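Tumor necrosis factor-inducible gene 6 protein (Homo sapiens, PDB 2PF5) regulates extracellular matrix organisation by transferring heavy chains from inter-alpha-inhibitor to hyaluronan, its Link module, the part described here, interacting with hyaluronan and other matrix components. Local coordinates at residues Tyr3-Arg8 / Ala90-Pro95; Ser9-Leu14 / Val46-Trp51; Gly55-Pro60 / Glu86-Tyr91. All blocks are in the same frame, centred on the assembly; numbering follows the deposited sequence.

Contact 1: Tyr3-Arg8 / Ala90-Pro95; sequences YHREAR and AYCYNP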
# COMPACT_ATOMS: atom_id res chain seq x y z
N TYR A 3 -6.25 3.55 -2.73
CA TYR A 3 -6.41 4.16 -1.42
C TYR A 3 -5.62 3.42 -0.35
O TYR A 3 -5.21 2.28 -0.56
CB TYR A 3 -7.90 4.27 -1.02
CG TYR A 3 -8.63 2.94 -0.89
CD1 TYR A 3 -8.65 2.26 0.33
CD2 TYR A 3 -9.30 2.38 -1.99
CE1 TYR A 3 -9.32 1.04 0.45
CE2 TYR A 3 -9.99 1.19 -1.88
CZ TYR A 3 -10.01 0.53 -0.65
OH TYR A 3 -10.69 -0.66 -0.51
N HIS A 4 -5.46 4.08 0.80
CA HIS A 4 -4.65 3.54 1.91
C HIS A 4 -5.59 2.98 2.97
O HIS A 4 -6.61 3.61 3.30
CB HIS A 4 -3.80 4.66 2.47
CG HIS A 4 -3.18 4.38 3.81
ND1 HIS A 4 -3.65 4.93 4.97
CD2 HIS A 4 -2.08 3.65 4.16
CE1 HIS A 4 -2.91 4.53 5.99
NE2 HIS A 4 -1.94 3.76 5.52
N ARG A 5 -5.21 1.84 3.56
CA ARG A 5 -6.01 1.26 4.65
C ARG A 5 -5.09 0.77 5.77
O ARG A 5 -4.03 0.19 5.51
CB ARG A 5 -6.91 0.12 4.14
CG ARG A 5 -8.17 0.51 3.34
CD ARG A 5 -9.39 0.91 4.23
NE ARG A 5 -10.57 1.32 3.46
CZ ARG A 5 -10.77 2.52 2.90
NH1 ARG A 5 -9.87 3.51 2.98
NH2 ARG A 5 -11.89 2.73 2.23
N GLU A 6 -5.51 1.03 7.01
CA GLU A 6 -4.87 0.47 8.22
C GLU A 6 -5.71 -0.69 8.73
O GLU A 6 -6.94 -0.72 8.51
CB GLU A 6 -4.93 1.49 9.35
CG GLU A 6 -4.04 2.67 9.20
CD GLU A 6 -4.05 3.50 10.46
OE1 GLU A 6 -4.97 3.36 11.29
OE2 GLU A 6 -3.14 4.31 10.62
N ALA A 7 -5.07 -1.63 9.45
CA ALA A 7 -5.84 -2.52 10.35
C ALA A 7 -6.74 -1.72 11.31
O ALA A 7 -6.40 -0.60 11.72
CB ALA A 7 -4.91 -3.41 11.17
N ARG A 8 -7.83 -2.35 11.73
CA ARG A 8 -8.72 -1.79 12.77
C ARG A 8 -7.89 -1.42 14.01
O ARG A 8 -8.14 -0.40 14.64
CB ARG A 8 -9.81 -2.82 13.16
CG ARG A 8 -10.93 -2.29 14.06
CD ARG A 8 -11.59 -3.38 15.00
NE ARG A 8 -10.56 -4.00 15.82
CZ ARG A 8 -10.08 -3.49 16.95
NH1 ARG A 8 -10.60 -2.40 17.50
NH2 ARG A 8 -9.09 -4.12 17.56
N ALA A 90 -1.78 -1.06 4.08
CA ALA A 90 -2.14 -1.66 2.80
C ALA A 90 -2.48 -0.55 1.80
O ALA A 90 -3.09 0.45 2.17
CB ALA A 90 -3.34 -2.59 2.95
N TYR A 91 -2.08 -0.74 0.55
CA TYR A 91 -2.53 0.09 -0.58
C TYR A 91 -3.41 -0.77 -1.46
O TYR A 91 -2.96 -1.78 -2.02
CB TYR A 91 -1.34 0.70 -1.37
CG TYR A 91 -0.78 1.83 -0.58
CD1 TYR A 91 0.37 1.64 0.19
CD2 TYR A 91 -1.44 3.08 -0.51
CE1 TYR A 91 0.89 2.67 0.99
CE2 TYR A 91 -0.95 4.11 0.29
CZ TYR A 91 0.23 3.89 1.03
OH TYR A 91 0.74 4.88 1.84
N CYS A 92 -4.69 -0.39 -1.52
CA CYS A 92 -5.70 -1.12 -2.27
C CYS A 92 -6.03 -0.43 -3.61
O CYS A 92 -6.00 0.80 -3.72
CB CYS A 92 -7.00 -1.19 -1.48
SG CYS A 92 -6.93 -2.02 0.12
N TYR A 93 -6.43 -1.25 -4.57
CA TYR A 93 -7.00 -0.78 -5.84
C TYR A 93 -8.43 -1.31 -6.01
O TYR A 93 -8.66 -2.53 -6.00
CB TYR A 93 -6.12 -1.21 -7.01
CG TYR A 93 -6.71 -0.74 -8.33
CD1 TYR A 93 -6.89 0.63 -8.58
CD2 TYR A 93 -7.10 -1.64 -9.31
CE1 TYR A 93 -7.46 1.09 -9.79
CE2 TYR A 93 -7.67 -1.19 -10.56
CZ TYR A 93 -7.82 0.19 -10.76
OH TYR A 93 -8.38 0.67 -11.92
N ASN A 94 -9.39 -0.40 -6.12
CA ASN A 94 -10.78 -0.76 -6.39
C ASN A 94 -11.33 0.27 -7.39
O ASN A 94 -11.76 1.33 -6.96
CB ASN A 94 -11.60 -0.70 -5.10
CG ASN A 94 -12.94 -1.39 -5.21
OD1 ASN A 94 -13.63 -1.30 -6.23
ND2 ASN A 94 -13.34 -2.03 -4.14
N PRO A 95 -11.33 -0.04 -8.70
CA PRO A 95 -11.76 0.97 -9.71
C PRO A 95 -13.27 1.25 -9.77
O PRO A 95 -14.06 0.46 -9.25
CB PRO A 95 -11.31 0.34 -11.03
CG PRO A 95 -11.44 -1.13 -10.78
CD PRO A 95 -10.94 -1.31 -9.34
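The carbonyl oxygen of Y3 is gripped from two sources across the contact: C92 N donates a hydrogen bond to Y3 O at 2.9 Å, and the CA-H of Y91 adds a weaker CH...O contact. A90 O is held in the same manner, with R5 N as its hydrogen-bond donor at 2.9 Å and the CA of H4 beside it. The return bonds, Y3 N to C92 O and A90 N to R5 O, complete an antiparallel pairing in which H4 and Y91 form the non-hydrogen-bonded pair. On the face carrying Y3 and C92, chi1 of 63° sets Y3 CG between backbone N and carbonyl carbon, and C92 CB sits over the ring, 3.8 Å from its centroid, in a CH-pi contact shifted toward CZ. SG of C92 meets the ring obliquely, and CB of N94 approaches its edge, 4.1 Å from Y3 CE2. On the other face H4 CB rests 3.6 Å from Y91 CE2, the two rings inclined at 47°. The C92-C23 disulfide anchors strand 89-93 to helix 16-25, E26 just beyond that helix accepts a hydrogen bond from Y3 OH, and Y91 packs on L36 of helix 33-41.

Contact 2: Ser9-Leu14 / Val46-Trp51; sequences SGKYKL and VCAAGW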
# COMPACT_ATOMS: atom_id res chain seq x y z
N SER A 9 -6.88 -2.24 14.33
CA SER A 9 -6.09 -2.08 15.57
C SER A 9 -5.05 -0.94 15.48
O SER A 9 -4.43 -0.60 16.48
CB SER A 9 -5.40 -3.39 15.94
OG SER A 9 -4.67 -3.86 14.80
N GLY A 10 -4.88 -0.38 14.29
CA GLY A 10 -4.07 0.82 14.09
C GLY A 10 -2.98 0.67 13.04
O GLY A 10 -3.01 -0.25 12.24
N LYS A 11 -2.01 1.59 13.09
CA LYS A 11 -0.97 1.74 12.08
C LYS A 11 0.03 0.57 12.13
O LYS A 11 0.43 0.15 13.23
CB LYS A 11 -0.23 3.07 12.31
CG LYS A 11 0.85 3.36 11.26
CD LYS A 11 1.52 4.73 11.51
CE LYS A 11 2.32 5.15 10.28
NZ LYS A 11 2.85 6.54 10.47
N TYR A 12 0.40 0.08 10.96
CA TYR A 12 1.41 -0.99 10.75
C TYR A 12 1.06 -2.26 11.54
O TYR A 12 1.82 -2.70 12.43
CB TYR A 12 2.84 -0.50 11.06
CG TYR A 12 3.37 0.65 10.19
CD1 TYR A 12 2.76 1.00 8.97
CD2 TYR A 12 4.51 1.33 10.56
CE1 TYR A 12 3.26 2.05 8.19
CE2 TYR A 12 5.02 2.37 9.79
CZ TYR A 12 4.41 2.71 8.60
OH TYR A 12 4.96 3.74 7.87
N LYS A 13 -0.09 -2.83 11.23
CA LYS A 13 -0.56 -4.01 11.92
C LYS A 13 -1.08 -5.09 10.95
O LYS A 13 -1.70 -6.07 11.39
CB LYS A 13 -1.59 -3.60 12.99
CG LYS A 13 -0.93 -3.30 14.34
CD LYS A 13 -1.65 -2.24 15.11
CE LYS A 13 -0.91 -1.88 16.39
NZ LYS A 13 -0.80 -3.01 17.38
N LEU A 14 -0.83 -4.94 9.65
CA LEU A 14 -1.24 -5.95 8.67
C LEU A 14 -0.05 -6.71 8.10
O LEU A 14 0.89 -6.11 7.61
CB LEU A 14 -2.03 -5.34 7.49
CG LEU A 14 -3.33 -4.59 7.86
CD1 LEU A 14 -3.71 -3.70 6.66
CD2 LEU A 14 -4.42 -5.54 8.18
N VAL A 46 0.48 9.73 0.89
CA VAL A 46 0.25 9.18 2.23
C VAL A 46 1.62 8.85 2.84
O VAL A 46 2.40 8.14 2.23
CB VAL A 46 -0.59 7.87 2.22
CG1 VAL A 46 -0.90 7.43 3.65
CG2 VAL A 46 -1.91 8.02 1.44
N CYS A 47 1.91 9.38 4.02
CA CYS A 47 3.19 9.08 4.66
C CYS A 47 3.06 7.84 5.56
O CYS A 47 3.12 7.94 6.78
CB CYS A 47 3.76 10.29 5.41
SG CYS A 47 5.54 10.05 5.80
N ALA A 48 2.85 6.69 4.93
CA ALA A 48 2.66 5.42 5.64
C ALA A 48 2.98 4.27 4.72
O ALA A 48 2.32 4.07 3.68
CB ALA A 48 1.22 5.30 6.19
N ALA A 49 3.99 3.48 5.10
CA ALA A 49 4.40 2.35 4.28
C ALA A 49 3.27 1.32 4.29
O ALA A 49 2.68 1.04 5.35
CB ALA A 49 5.70 1.74 4.87
N GLY A 50 2.98 0.76 3.13
CA GLY A 50 1.97 -0.27 3.00
C GLY A 50 2.34 -1.36 2.02
O GLY A 50 3.03 -1.12 1.05
N TRP A 51 1.80 -2.56 2.27
CA TRP A 51 1.83 -3.66 1.30
C TRP A 51 1.11 -3.29 -0.02
O TRP A 51 0.06 -2.62 -0.03
CB TRP A 51 1.16 -4.92 1.88
CG TRP A 51 1.88 -5.51 3.07
CD1 TRP A 51 1.51 -5.44 4.39
CD2 TRP A 51 3.09 -6.29 3.03
NE1 TRP A 51 2.43 -6.14 5.18
CE2 TRP A 51 3.40 -6.66 4.36
CE3 TRP A 51 3.94 -6.71 2.00
CZ2 TRP A 51 4.53 -7.46 4.69
CZ3 TRP A 51 5.09 -7.48 2.32
CH2 TRP A 51 5.36 -7.85 3.66
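Y12 reaches across to the backbone of A49, whose N-H donates to the phenol oxygen: A49 N to Y12 OH is 2.9 Å, and nearly straight at 162°. This is the tight part of the contact. The ring comes in by its rim, with the carbonyl carbon of A48 near its plane and A49 O only 3.1 Å from Y12 CE1, while CB of A49 lies 3.7 Å from Y12 OH. Farther along, the indole of W51 turns its N-H on the loop: W51 NE1 to L14 O is also 2.9 Å, but bent to 135°, and E86 O is a weak second partner of NE1. The oxygen of L14 lies close to the indole plane, whereas NE1 stands 31° out of the carbonyl plane of L14. In the Link module this joins the loop between strand 2-5 and helix 16-25 to short strand 50-51 and the turn leading into it. W88 lies between them, edge-to-face with both Y12 and W51, and D89 takes the N-H of Y12. The other end of the contact, at K11 and C47, is exposed and slack. The K11 chain is extended beyond CG; K11 CE passes over one face of its neighbour Y12 and lies 4.2 Å from A48 CB, leaving K11 NZ 4.0 Å from C47 O. C47 itself sits at the centre of an inverse gamma turn; its expected disulfide partner, C68, lies in the unmodelled residues 65-71, so that bond is not seen.

Contact 3: Gly55-Pro60 / Glu86-Tyr91; sequences GRVGYP and ERWDAY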
# COMPACT_ATOMS: atom_id res chain seq x y z
N GLY A 55 3.95 -8.33 -2.93
CA GLY A 55 4.61 -8.18 -1.65
C GLY A 55 5.62 -7.05 -1.53
O GLY A 55 6.44 -7.06 -0.64
N ARG A 56 5.56 -6.08 -2.43
CA ARG A 56 6.26 -4.83 -2.24
C ARG A 56 5.68 -4.00 -1.10
O ARG A 56 4.50 -4.07 -0.84
CB ARG A 56 6.25 -4.02 -3.53
CG ARG A 56 7.31 -2.94 -3.59
CD ARG A 56 7.48 -2.31 -4.96
NE ARG A 56 7.93 -3.26 -5.95
CZ ARG A 56 9.16 -3.71 -6.02
NH1 ARG A 56 10.07 -3.27 -5.18
NH2 ARG A 56 9.49 -4.58 -6.94
N VAL A 57 6.51 -3.19 -0.44
CA VAL A 57 6.02 -2.25 0.54
C VAL A 57 6.55 -0.89 0.10
O VAL A 57 7.68 -0.77 -0.33
CB VAL A 57 6.51 -2.61 1.95
CG1 VAL A 57 6.22 -1.46 2.95
CG2 VAL A 57 5.83 -3.90 2.42
N GLY A 58 5.73 0.15 0.21
CA GLY A 58 6.25 1.47 -0.08
C GLY A 58 5.19 2.50 0.23
O GLY A 58 4.17 2.19 0.84
N TYR A 59 5.44 3.74 -0.18
CA TYR A 59 4.42 4.78 0.06
C TYR A 59 4.63 5.96 -0.87
O TYR A 59 5.76 6.26 -1.21
CB TYR A 59 4.40 5.25 1.52
CG TYR A 59 5.68 5.84 2.07
CD1 TYR A 59 5.89 7.22 2.09
CD2 TYR A 59 6.66 5.02 2.65
CE1 TYR A 59 7.06 7.78 2.63
CE2 TYR A 59 7.84 5.57 3.20
CZ TYR A 59 8.02 6.94 3.19
OH TYR A 59 9.16 7.49 3.73
N PRO A 60 3.52 6.62 -1.27
CA PRO A 60 3.63 7.70 -2.24
C PRO A 60 3.88 9.09 -1.65
O PRO A 60 3.13 9.53 -0.75
CB PRO A 60 2.27 7.66 -2.97
CG PRO A 60 1.29 7.15 -1.96
CD PRO A 60 2.10 6.30 -0.94
N GLU A 86 5.93 -9.34 8.24
CA GLU A 86 6.14 -7.96 8.67
C GLU A 86 4.77 -7.28 8.70
O GLU A 86 3.87 -7.64 7.91
CB GLU A 86 7.07 -7.21 7.71
CG GLU A 86 8.56 -7.63 7.85
CD GLU A 86 9.46 -6.88 6.87
OE1 GLU A 86 8.92 -6.02 6.10
OE2 GLU A 86 10.68 -7.15 6.84
N ARG A 87 4.60 -6.29 9.58
CA ARG A 87 3.29 -5.60 9.71
C ARG A 87 3.38 -4.14 9.22
O ARG A 87 4.16 -3.34 9.71
CB ARG A 87 2.76 -5.68 11.16
CG ARG A 87 2.54 -7.11 11.63
CD ARG A 87 2.32 -7.13 13.12
NE ARG A 87 0.89 -7.12 13.36
CZ ARG A 87 0.31 -6.89 14.54
NH1 ARG A 87 -1.01 -6.94 14.61
NH2 ARG A 87 1.02 -6.60 15.63
N TRP A 88 2.56 -3.83 8.22
CA TRP A 88 2.57 -2.53 7.57
C TRP A 88 1.11 -2.14 7.34
O TRP A 88 0.20 -2.80 7.83
CB TRP A 88 3.31 -2.62 6.23
CG TRP A 88 4.82 -2.96 6.33
CD1 TRP A 88 5.43 -4.15 5.99
CD2 TRP A 88 5.87 -2.10 6.81
NE1 TRP A 88 6.80 -4.07 6.19
CE2 TRP A 88 7.10 -2.83 6.70
CE3 TRP A 88 5.90 -0.79 7.31
CZ2 TRP A 88 8.33 -2.26 7.06
CZ3 TRP A 88 7.12 -0.24 7.69
CH2 TRP A 88 8.33 -0.97 7.55
N ASP A 89 0.87 -1.10 6.55
CA ASP A 89 -0.50 -0.82 6.15
C ASP A 89 -0.77 -1.53 4.82
O ASP A 89 -0.05 -2.47 4.44
CB ASP A 89 -0.71 0.71 6.11
CG ASP A 89 -0.73 1.34 7.50
OD1 ASP A 89 -0.95 0.63 8.53
OD2 ASP A 89 -0.54 2.57 7.57
N ALA A 90 -1.78 -1.06 4.08
CA ALA A 90 -2.14 -1.66 2.80
C ALA A 90 -2.48 -0.55 1.80
O ALA A 90 -3.09 0.45 2.17
CB ALA A 90 -3.34 -2.59 2.95
N TYR A 91 -2.08 -0.74 0.55
CA TYR A 91 -2.53 0.09 -0.58
C TYR A 91 -3.41 -0.77 -1.46
O TYR A 91 -2.96 -1.78 -2.02
CB TYR A 91 -1.34 0.70 -1.37
CG TYR A 91 -0.78 1.83 -0.58
CD1 TYR A 91 0.37 1.64 0.19
CD2 TYR A 91 -1.44 3.08 -0.51
CE1 TYR A 91 0.89 2.67 0.99
CE2 TYR A 91 -0.95 4.11 0.29
CZ TYR A 91 0.23 3.89 1.03
OH TYR A 91 0.74 4.88 1.84
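V57 rides over the indole of W88 at the heart of the Link module sheet, where strand 56-61 passes the start of strand 89-93 without pairing with it. The two short segments are inclined at 77°, their axes 8.3 Å apart, and strand 50-51 pairs with both, so side chains make the contact. The isopropyl group of V57 is the bump: CG1 stands over the five-membered ring, 3.9 Å from its centroid and 8° off the normal. CG2 lies against the same face at the CD1 corner, 3.6 Å from W88 CD1. The two side chains cross at about a right angle, laying both methyls against the flat indole. Farther along, the Y91 ring meets the extended backbone of G58-P60 obliquely. Its CE1 comes 3.3 Å from G58 O, and its hydroxyl meets the proline tip to tip, P60 CD to Y91 OH being 3.4 Å. CB of Y59 flanks that hydroxyl, which is hydrogen-bonded to A48 O, outside the two segments. W88 is held in its own segment by a bond near the indole plane, NE1 reaching E86 OE1 at 2.9 Å on the anti side of a carboxylate whose OE1 also salt-bridges R81 NE.

Overall arrangement
From the N terminus, strand 2-5 enters contact 1 at once and waits for strand 89-93, so this pairing closes a loop around nearly the whole module, both helices included. Contact 2 opens just after that strand, at 9-14, and closes at 46-51, enclosing helices 16-25 and 33-41. Contact 3 then opens at 55-60 and closes at 86-91, around strand 74-80. Contacts 2 and 3 therefore follow in series within the span of contact 1; contact 3 ends on the same final strand and shares A90 and Y91 with contact 1. H4 NE2 bonds D89 OD2 between these two, and all three contacts meet in one sheet, with strand 50-51 beside strand 89-93.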